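Local coordinates for protein 3',5'-cyclic-nucleotide phosphodiesterase 1 (Saccharomyces cerevisiae, PDB 4OJV) that belongs to the class-II cyclic-nucleotide phosphodiesterases of the metallo-hydrolase clan and binds a pair of zinc ions, at residues I24-R29 and P33-V38; S67-D72 and V327-A332; K194-C199 and I229-K234. One frame throughout, in Å; residues are numbered along the deposited sequence.

Contact 1 (I24-R29 and P33-V38)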
loop_
_atom_site.group_PDB
_atom_site.type_symbol
_atom_site.label_atom_id
_atom_site.label_comp_id
_atom_site.label_asym_id
_atom_site.label_seq_id
_atom_site.Cartn_x
_atom_site.Cartn_y
_atom_site.Cartn_z
ATOM N N ILE A 24 -6.141 9.274 -11.912
ATOM C CA ILE A 24 -7.386 10.026 -11.774
ATOM C C ILE A 24 -7.663 10.765 -13.081
ATOM O O ILE A 24 -6.753 11.353 -13.669
ATOM C CB ILE A 24 -7.294 11.031 -10.602
ATOM C CG1 ILE A 24 -7.009 10.319 -9.276
ATOM C CG2 ILE A 24 -8.534 11.919 -10.529
ATOM C CD1 ILE A 24 -8.042 9.299 -8.878
ATOM N N LEU A 25 -8.919 10.745 -13.516
ATOM C CA LEU A 25 -9.331 11.426 -14.744
ATOM C C LEU A 25 -10.422 12.439 -14.467
ATOM O O LEU A 25 -11.340 12.172 -13.679
ATOM C CB LEU A 25 -9.899 10.426 -15.748
ATOM C CG LEU A 25 -9.117 9.158 -16.076
ATOM C CD1 LEU A 25 -9.881 8.300 -17.073
ATOM C CD2 LEU A 25 -7.738 9.495 -16.611
ATOM N N LYS A 26 -10.349 13.575 -15.158
ATOM C CA LYS A 26 -11.454 14.526 -15.200
ATOM C C LYS A 26 -11.367 15.318 -16.500
ATOM O O LYS A 26 -10.313 15.366 -17.137
ATOM C CB LYS A 26 -11.441 15.467 -13.987
ATOM C CG LYS A 26 -10.216 16.378 -13.914
ATOM C CD LYS A 26 -10.283 17.362 -12.742
ATOM C CE LYS A 26 -11.209 18.550 -12.984
ATOM N NZ LYS A 26 -10.772 19.435 -14.104
ATOM N N PRO A 27 -12.475 15.964 -16.903
ATOM C CA PRO A 27 -12.402 16.858 -18.050
ATOM C C PRO A 27 -11.454 18.015 -17.763
ATOM O O PRO A 27 -11.351 18.476 -16.622
ATOM C CB PRO A 27 -13.838 17.380 -18.178
ATOM C CG PRO A 27 -14.684 16.327 -17.544
ATOM C CD PRO A 27 -13.852 15.845 -16.387
ATOM N N ALA A 28 -10.767 18.487 -18.797
ATOM C CA ALA A 28 -9.903 19.649 -18.647
ATOM C C ALA A 28 -10.695 20.888 -18.228
ATOM O O ALA A 28 -11.850 21.074 -18.635
ATOM C CB ALA A 28 -9.151 19.914 -19.934
ATOM N N ARG A 29 -10.067 21.704 -17.386
ATOM C CA ARG A 29 -10.513 23.078 -17.063
ATOM C C ARG A 29 -11.685 23.203 -16.095
ATOM O O ARG A 29 -11.739 24.163 -15.329
ATOM C CB ARG A 29 -10.808 23.882 -18.338
ATOM C CG ARG A 29 -9.592 24.129 -19.216
ATOM C CD ARG A 29 -9.954 24.774 -20.555
ATOM N NE ARG A 29 -10.789 23.899 -21.383
ATOM C CZ ARG A 29 -10.332 22.959 -22.210
ATOM N NH1 ARG A 29 -9.027 22.758 -22.362
ATOM N NH2 ARG A 29 -11.192 22.214 -22.896
ATOM N N PRO A 33 -16.240 18.697 -8.372
ATOM C CA PRO A 33 -15.454 17.854 -7.464
ATOM C C PRO A 33 -15.345 16.397 -7.920
ATOM O O PRO A 33 -14.488 15.670 -7.432
ATOM C CB PRO A 33 -16.217 17.961 -6.141
ATOM C CG PRO A 33 -17.617 18.282 -6.532
ATOM C CD PRO A 33 -17.526 19.117 -7.777
ATOM N N GLU A 34 -16.195 15.974 -8.848
ATOM C CA GLU A 34 -16.246 14.574 -9.243
ATOM C C GLU A 34 -15.012 14.160 -10.025
ATOM O O GLU A 34 -14.491 14.906 -10.852
ATOM C CB GLU A 34 -17.521 14.282 -10.040
ATOM C CG GLU A 34 -18.796 14.302 -9.200
ATOM C CD GLU A 34 -19.360 15.695 -8.968
ATOM O OE1 GLU A 34 -18.930 16.652 -9.640
ATOM O OE2 GLU A 34 -20.260 15.831 -8.107
ATOM N N LEU A 35 -14.554 12.943 -9.738
ATOM C CA LEU A 35 -13.350 12.375 -10.319
ATOM C C LEU A 35 -13.574 10.897 -10.617
ATOM O O LEU A 35 -14.310 10.221 -9.882
ATOM C CB LEU A 35 -12.180 12.493 -9.335
ATOM C CG LEU A 35 -11.754 13.904 -8.933
ATOM C CD1 LEU A 35 -10.809 13.886 -7.740
ATOM C CD2 LEU A 35 -11.126 14.624 -10.119
ATOM N N ILE A 36 -12.941 10.403 -11.680
ATOM C CA ILE A 36 -12.885 8.978 -11.992
ATOM C C ILE A 36 -11.498 8.460 -11.629
ATOM O O ILE A 36 -10.507 9.149 -11.860
ATOM C CB ILE A 36 -13.134 8.717 -13.508
ATOM C CG1 ILE A 36 -14.624 8.889 -13.849
ATOM C CG2 ILE A 36 -12.578 7.356 -13.934
ATOM C CD1 ILE A 36 -14.892 8.861 -15.336
ATOM N N ALA A 37 -11.411 7.251 -11.082
ATOM C CA ALA A 37 -10.128 6.569 -10.919
ATOM C C ALA A 37 -10.049 5.380 -11.873
ATOM O O ALA A 37 -11.015 4.619 -12.010
ATOM C CB ALA A 37 -9.953 6.098 -9.483
ATOM N N VAL A 38 -8.905 5.216 -12.534
ATOM C CA VAL A 38 -8.589 3.969 -13.211
ATOM C C VAL A 38 -7.591 3.241 -12.345
ATOM O O VAL A 38 -6.502 3.749 -12.054
ATOM C CB VAL A 38 -8.051 4.159 -14.641
ATOM C CG1 VAL A 38 -7.875 2.796 -15.301
ATOM C CG2 VAL A 38 -8.990 5.041 -15.455
#
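L25 and I36 form a hydrogen-bonded pair in the antiparallel hairpin of strands 22-27 and 35-38. L25 N donates to I36 O at 2.8 Å and I36 N to L25 O at 3.1 Å, both nearly straight. I36 O takes a CA-H...O contact at 3.2 Å from CA of I24, the non-hydrogen-bonded partner of A37.

The apolar contacts divide between the two faces of the sheet. On the face of I24 and A37, I24 CD1 rests on A37 CB at 3.8 Å, while its other branch, CG2, set anti to the backbone N (chi1 -59°), meets L35 CD2 at 3.8 Å. The same L35 methyl lies 3.9 Å from K26 CD. On the opposite face the L25 and V38 side chains cross, with L25 CD1 on V38 CG2 at 3.7 Å, and W204 of strand 204-215 packs on both L25 and I36.

The polar end of K26 turns away from the leucine: bends at chi3 (-77°) and chi4 (-64°) bring NZ to P27 O at 2.8 Å. E5 forms a salt bridge with this amine, and T30 O and S93 OG also bind it. K26 packs with its methylenes while oxygens ring its buried ammonium, probably stabilising the charged form.

Contact 2 (S67-D72 and V327-A332). With MPD ((4S)-2-methyl-2,4-pentanediol), chain C; SO4 (sulfate ion), chain B.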
loop_
_atom_site.group_PDB
_atom_site.type_symbol
_atom_site.label_atom_id
_atom_site.label_comp_id
_atom_site.label_asym_id
_atom_site.label_seq_id
_atom_site.Cartn_x
_atom_site.Cartn_y
_atom_site.Cartn_z
ATOM N N SER A 67 14.113 8.779 -7.595
ATOM C CA SER A 67 14.681 7.760 -8.470
ATOM C C SER A 67 15.263 6.599 -7.663
ATOM O O SER A 67 14.751 5.479 -7.730
ATOM C CB SER A 67 15.747 8.379 -9.382
ATOM O OG SER A 67 16.404 7.389 -10.139
ATOM N N PHE A 68 16.335 6.875 -6.913
ATOM C CA PHE A 68 17.006 5.924 -6.003
ATOM C C PHE A 68 18.026 5.001 -6.675
ATOM O O PHE A 68 18.427 3.981 -6.109
ATOM C CB PHE A 68 16.002 5.159 -5.120
ATOM C CG PHE A 68 15.066 6.063 -4.364
ATOM C CD1 PHE A 68 15.551 6.960 -3.413
ATOM C CD2 PHE A 68 13.703 6.043 -4.625
ATOM C CE1 PHE A 68 14.690 7.808 -2.728
ATOM C CE2 PHE A 68 12.833 6.874 -3.930
ATOM C CZ PHE A 68 13.327 7.758 -2.984
ATOM N N TYR A 69 18.472 5.386 -7.868
ATOM C CA TYR A 69 19.480 4.617 -8.582
ATOM C C TYR A 69 20.779 5.424 -8.632
ATOM O O TYR A 69 21.368 5.684 -7.588
ATOM C CB TYR A 69 18.971 4.182 -9.957
ATOM C CG TYR A 69 17.806 3.214 -9.850
ATOM C CD1 TYR A 69 16.495 3.668 -9.651
ATOM C CD2 TYR A 69 18.016 1.840 -9.938
ATOM C CE1 TYR A 69 15.427 2.787 -9.543
ATOM C CE2 TYR A 69 16.952 0.943 -9.825
ATOM C CZ TYR A 69 15.661 1.428 -9.629
ATOM O OH TYR A 69 14.594 0.539 -9.538
ATOM N N GLU A 70 21.223 5.850 -9.808
ATOM C CA GLU A 70 22.430 6.686 -9.886
ATOM C C GLU A 70 22.328 7.891 -8.949
ATOM O O GLU A 70 23.325 8.280 -8.332
ATOM C CB GLU A 70 22.700 7.101 -11.328
ATOM C CG GLU A 70 23.135 5.921 -12.187
ATOM C CD GLU A 70 23.093 6.214 -13.666
ATOM O OE1 GLU A 70 22.065 6.716 -14.155
ATOM O OE2 GLU A 70 24.102 5.933 -14.348
ATOM N N HIS A 71 21.134 8.475 -8.835
ATOM C CA HIS A 71 20.865 9.516 -7.840
ATOM C C HIS A 71 19.561 9.237 -7.151
ATOM O O HIS A 71 18.653 8.633 -7.727
ATOM C CB HIS A 71 20.774 10.900 -8.475
ATOM C CG HIS A 71 21.976 11.272 -9.294
ATOM N ND1 HIS A 71 22.056 11.013 -10.613
ATOM C CD2 HIS A 71 23.166 11.889 -8.937
ATOM C CE1 HIS A 71 23.237 11.453 -11.076
ATOM N NE2 HIS A 71 23.914 11.984 -10.050
ATOM N N ASP A 72 19.426 9.716 -5.924
ATOM C CA ASP A 72 18.162 9.573 -5.224
ATOM C C ASP A 72 17.053 10.417 -5.861
ATOM O O ASP A 72 15.877 10.056 -5.786
ATOM C CB ASP A 72 18.333 9.890 -3.738
ATOM C CG ASP A 72 19.051 8.786 -2.984
ATOM O OD1 ASP A 72 19.130 7.638 -3.482
ATOM O OD2 ASP A 72 19.523 9.051 -1.866
ATOM N N VAL A 327 6.398 0.565 -14.396
ATOM C CA VAL A 327 7.788 0.125 -14.451
ATOM C C VAL A 327 8.173 -0.451 -13.087
ATOM O O VAL A 327 7.908 0.149 -12.043
ATOM C CB VAL A 327 8.745 1.258 -14.876
ATOM C CG1 VAL A 327 10.196 0.791 -14.832
ATOM C CG2 VAL A 327 8.391 1.746 -16.276
ATOM N N LYS A 328 8.790 -1.627 -13.110
ATOM C CA LYS A 328 9.196 -2.293 -11.879
ATOM C C LYS A 328 10.560 -1.818 -11.402
ATOM O O LYS A 328 11.422 -1.440 -12.208
ATOM C CB LYS A 328 9.221 -3.802 -12.106
ATOM C CG LYS A 328 7.825 -4.392 -12.244
ATOM C CD LYS A 328 7.840 -5.902 -12.449
ATOM C CE LYS A 328 6.440 -6.504 -12.518
ATOM N NZ LYS A 328 5.638 -6.396 -11.263
ATOM N N SER A 329 10.774 -1.846 -10.089
ATOM C CA SER A 329 12.138 -1.696 -9.569
ATOM C C SER A 329 12.958 -2.919 -9.948
ATOM O O SER A 329 12.425 -4.007 -10.212
ATOM C CB SER A 329 12.170 -1.566 -8.047
ATOM O OG SER A 329 11.459 -0.445 -7.600
ATOM N N THR A 330 14.263 -2.741 -9.961
ATOM C CA THR A 330 15.185 -3.821 -10.222
ATOM C C THR A 330 16.476 -3.416 -9.526
ATOM O O THR A 330 16.739 -2.223 -9.373
ATOM C CB THR A 330 15.371 -4.049 -11.743
ATOM O OG1 THR A 330 16.287 -5.123 -11.957
ATOM C CG2 THR A 330 15.879 -2.800 -12.447
ATOM N N PRO A 331 17.264 -4.393 -9.049
ATOM C CA PRO A 331 18.524 -4.031 -8.391
ATOM C C PRO A 331 19.643 -3.740 -9.406
ATOM O O PRO A 331 20.685 -4.401 -9.407
ATOM C CB PRO A 331 18.835 -5.260 -7.527
ATOM C CG PRO A 331 18.170 -6.386 -8.237
ATOM C CD PRO A 331 16.943 -5.827 -8.892
ATOM N N ALA A 332 19.392 -2.752 -10.265
ATOM C CA ALA A 332 20.284 -2.366 -11.350
ATOM C C ALA A 332 20.986 -1.057 -11.031
ATOM O O ALA A 332 20.579 -0.324 -10.133
ATOM C CB ALA A 332 19.503 -2.231 -12.649
HETATM C C1 MPD C . 9.807 1.957 -9.237
HETATM C C2 MPD C . 11.172 2.509 -9.650
HETATM O O2 MPD C . 12.198 1.870 -8.875
HETATM C CM MPD C . 11.422 2.175 -11.116
HETATM C C3 MPD C . 11.192 4.046 -9.465
HETATM C C4 MPD C . 11.186 4.476 -7.985
HETATM O O4 MPD C . 12.402 4.068 -7.377
HETATM C C5 MPD C . 11.044 5.990 -7.845
HETATM S S SO4 B . 2.189 -7.644 -11.344
HETATM O O1 SO4 B . 1.867 -7.872 -9.908
HETATM O O2 SO4 B . 3.547 -8.197 -11.629
HETATM O O3 SO4 B . 1.158 -8.286 -12.222
HETATM O O4 SO4 B . 2.215 -6.172 -11.543
#
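Y69 reaches S329 and T330 because its CG stands anti to its own carbonyl carbon (chi1 -65°), which sends the ring and OH toward the 327-332 loop; chi2 of 83° turns one ring edge to T330 O and A332 O and the other to a bound diol. In S329 a chi1 of -61° likewise places OG beside the backbone N. The diol is 2-methyl-2,4-pentanediol, probably from the crystallisation liquor, and its O2 is hydrogen-bonded to both Y69 OH (2.8 Å) and S329 OG (2.7 Å). Its second hydroxyl, O4, donates to S67 O at 2.8 Å, so the ligand bridges the two loops.

Direct polar contact between the segments is slighter: T330 N makes a weak hydrogen bond to Y69 OH at 3.3 Å. In the ring plane T330 O lies 3.2 Å from Y69 CE2 and A332 O 3.4 Å from Y69 CD2. The inverse gamma turn centred on P331 separates these two carbonyls. K328 leaves the contact, and its NZ hydrogen-bonds O2 of a sulfate ion, probably also from the liquor, at 2.8 Å; H294 is a second partner of this ion.

In the second subunit M111 packs on Y69 and N109 binds A332 O, so the contact is part of the subunit interface. Within the chain, 67-72 is the turn between strands 64-66 and 73-75, whereas 327-332 follows the zinc ligand H326 and leads from strand 321-325 to helix 336-350, whose first residue, P336, packs on Y69 and T330.

Contact 3 (K194-C199 and I229-K234)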
loop_
_atom_site.group_PDB
_atom_site.type_symbol
_atom_site.label_atom_id
_atom_site.label_comp_id
_atom_site.label_asym_id
_atom_site.label_seq_id
_atom_site.Cartn_x
_atom_site.Cartn_y
_atom_site.Cartn_z
ATOM N N LYS A 194 -16.303 -4.865 -24.773
ATOM C CA LYS A 194 -16.461 -4.328 -26.135
ATOM C C LYS A 194 -17.677 -3.417 -26.321
ATOM O O LYS A 194 -17.933 -2.957 -27.432
ATOM C CB LYS A 194 -16.493 -5.453 -27.183
ATOM C CG LYS A 194 -15.388 -6.487 -27.046
ATOM C CD LYS A 194 -15.457 -7.518 -28.166
ATOM C CE LYS A 194 -14.844 -8.839 -27.737
ATOM N NZ LYS A 194 -13.396 -8.720 -27.409
ATOM N N GLU A 195 -18.419 -3.163 -25.247
ATOM C CA GLU A 195 -19.662 -2.399 -25.315
ATOM C C GLU A 195 -19.437 -0.965 -24.861
ATOM O O GLU A 195 -18.769 -0.720 -23.848
ATOM C CB GLU A 195 -20.726 -3.070 -24.445
ATOM C CG GLU A 195 -22.146 -2.555 -24.630
ATOM C CD GLU A 195 -23.122 -3.234 -23.689
ATOM O OE1 GLU A 195 -23.201 -2.828 -22.510
ATOM O OE2 GLU A 195 -23.812 -4.177 -24.127
ATOM N N VAL A 196 -19.987 -0.027 -25.628
ATOM C CA VAL A 196 -19.917 1.386 -25.296
ATOM C C VAL A 196 -20.872 1.633 -24.144
ATOM O O VAL A 196 -22.095 1.497 -24.282
ATOM C CB VAL A 196 -20.272 2.294 -26.500
ATOM C CG1 VAL A 196 -20.253 3.762 -26.097
ATOM C CG2 VAL A 196 -19.316 2.054 -27.658
ATOM N N GLN A 197 -20.295 1.964 -22.998
ATOM C CA GLN A 197 -21.060 2.220 -21.800
ATOM C C GLN A 197 -20.863 3.685 -21.385
ATOM O O GLN A 197 -19.961 4.360 -21.890
ATOM C CB GLN A 197 -20.703 1.156 -20.745
ATOM C CG GLN A 197 -21.313 -0.205 -21.123
ATOM C CD GLN A 197 -20.486 -1.441 -20.756
ATOM O OE1 GLN A 197 -19.343 -1.632 -21.215
ATOM N NE2 GLN A 197 -21.087 -2.318 -19.958
ATOM N N LYS A 198 -21.734 4.214 -20.539
ATOM C CA LYS A 198 -21.664 5.637 -20.221
ATOM C C LYS A 198 -21.049 5.873 -18.855
ATOM O O LYS A 198 -21.319 5.132 -17.905
ATOM C CB LYS A 198 -23.049 6.292 -20.295
ATOM C CG LYS A 198 -23.819 6.033 -21.586
ATOM C CD LYS A 198 -23.139 6.658 -22.797
ATOM C CE LYS A 198 -23.799 6.223 -24.095
ATOM N NZ LYS A 198 -23.036 6.675 -25.293
ATOM N N CYS A 199 -20.204 6.896 -18.766
ATOM C CA CYS A 199 -19.732 7.371 -17.472
ATOM C C CYS A 199 -20.883 8.077 -16.762
ATOM O O CYS A 199 -21.799 8.597 -17.410
ATOM C CB CYS A 199 -18.542 8.316 -17.623
ATOM S SG CYS A 199 -17.012 7.534 -18.194
ATOM N N ILE A 229 -11.026 2.349 -22.927
ATOM C CA ILE A 229 -11.103 3.558 -23.750
ATOM C C ILE A 229 -12.073 4.531 -23.093
ATOM O O ILE A 229 -13.205 4.157 -22.774
ATOM C CB ILE A 229 -11.589 3.275 -25.190
ATOM C CG1 ILE A 229 -10.743 2.170 -25.837
ATOM C CG2 ILE A 229 -11.589 4.564 -26.019
ATOM C CD1 ILE A 229 -11.220 1.737 -27.209
ATOM N N PHE A 230 -11.627 5.768 -22.889
ATOM C CA PHE A 230 -12.515 6.855 -22.473
ATOM C C PHE A 230 -12.640 7.830 -23.627
ATOM O O PHE A 230 -11.636 8.327 -24.121
ATOM C CB PHE A 230 -12.006 7.559 -21.209
ATOM C CG PHE A 230 -11.990 6.669 -19.998
ATOM C CD1 PHE A 230 -10.875 5.885 -19.705
ATOM C CD2 PHE A 230 -13.113 6.570 -19.180
ATOM C CE1 PHE A 230 -10.877 5.049 -18.599
ATOM C CE2 PHE A 230 -13.118 5.733 -18.074
ATOM C CZ PHE A 230 -11.998 4.968 -17.793
ATOM N N ARG A 231 -13.878 8.090 -24.043
ATOM C CA ARG A 231 -14.138 8.986 -25.167
ATOM C C ARG A 231 -14.995 10.162 -24.733
ATOM O O ARG A 231 -16.095 9.976 -24.210
ATOM C CB ARG A 231 -14.815 8.233 -26.309
ATOM C CG ARG A 231 -15.245 9.137 -27.466
ATOM C CD ARG A 231 -15.644 8.339 -28.697
ATOM N NE ARG A 231 -16.757 7.451 -28.396
ATOM C CZ ARG A 231 -16.954 6.266 -28.956
ATOM N NH1 ARG A 231 -16.112 5.810 -29.882
ATOM N NH2 ARG A 231 -18.003 5.535 -28.591
ATOM N N ASP A 232 -14.485 11.370 -24.943
ATOM C CA ASP A 232 -15.287 12.565 -24.731
ATOM C C ASP A 232 -16.257 12.694 -25.901
ATOM O O ASP A 232 -15.826 12.823 -27.044
ATOM C CB ASP A 232 -14.400 13.799 -24.667
ATOM C CG ASP A 232 -15.197 15.068 -24.550
ATOM O OD1 ASP A 232 -16.025 15.148 -23.633
ATOM O OD2 ASP A 232 -15.006 15.967 -25.386
ATOM N N ARG A 233 -17.556 12.659 -25.624
ATOM C CA ARG A 233 -18.530 12.634 -26.713
ATOM C C ARG A 233 -18.556 13.884 -27.576
ATOM O O ARG A 233 -18.737 13.785 -28.790
ATOM C CB ARG A 233 -19.917 12.269 -26.206
ATOM C CG ARG A 233 -20.055 10.782 -25.930
ATOM C CD ARG A 233 -21.506 10.394 -25.724
ATOM N NE ARG A 233 -22.085 11.100 -24.582
ATOM C CZ ARG A 233 -22.011 10.691 -23.319
ATOM N NH1 ARG A 233 -21.376 9.571 -23.013
ATOM N NH2 ARG A 233 -22.580 11.410 -22.359
ATOM N N LYS A 234 -18.325 15.044 -26.969
ATOM C CA LYS A 234 -18.366 16.302 -27.729
ATOM C C LYS A 234 -17.216 16.417 -28.728
ATOM O O LYS A 234 -17.439 16.609 -29.928
ATOM C CB LYS A 234 -18.366 17.516 -26.795
ATOM C CG LYS A 234 -18.424 18.853 -27.528
ATOM C CD LYS A 234 -18.353 20.034 -26.574
ATOM C CE LYS A 234 -18.602 21.344 -27.309
ATOM N NZ LYS A 234 -18.579 22.512 -26.389
HETATM O O HOH W 1 -22.017 9.947 -20.033
#
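K198 and R233 cross at about a right angle, the lysine CD lying obliquely against the guanidinium, 3.4 Å from R233 NH1. V196 crosses R231 at a similar angle, but CG1 lies at the guanidinium edge, 3.8 Å from R231 NH2; CG2 also touches that nitrogen. The third pair is a sulfur-aromatic contact, C199 SG sitting at the F230 ring edge, in plane, 4.1 Å from CD2. A water links the segments, accepting from R233 NH2 at 2.8 Å in the guanidinium plane and probably donating to C199 O at 3.0 Å.

Strands 197-198 and 222-232 belong to one of the two large sheets of the metallo-beta-lactamase (alpha-beta/beta-alpha) fold. Strand 204-215 runs between them, antiparallel to both, so the side chains meet across it.

That middle strand, outside both segments, supplies D205, which gathers the three basic groups. D205 OD1 pairs with K198 NZ and R233 NH1, which probably offsets the closeness of these two nitrogens, 4.0 Å apart; OD2 takes R231 NH2. A bend at chi3 of R231 (60°) helps turn its guanidinium toward this carboxylate. Deeper in, F230 packs edge-to-face with Y125 of the other sheet; farther out, Y263 of helix 256-267 lies against V196.

Contacts 1 and 3 adjoin, with centres about 14 Å apart, and belong to different sheets of the fold. They meet through apolar side chains: L25 and V38 of contact 1 pack on F230 of contact 3, and I36 on C199. Contact 1 is core, a main-chain hairpin with hydrocarbon on both faces. Contact 3 is mixed, its inner end apolar and its outer end a cluster of charges nearer solvent. Contact 2 shares no strand with either and lies across the chain's centre, about 30 Å from contact 1 and 37 Å from contact 3 between centres. It joins two irregular loops, is buried partly by the second subunit, and brings a tyrosine edge against backbone carbonyls, with hydroxyls that hold a diol in the crystal.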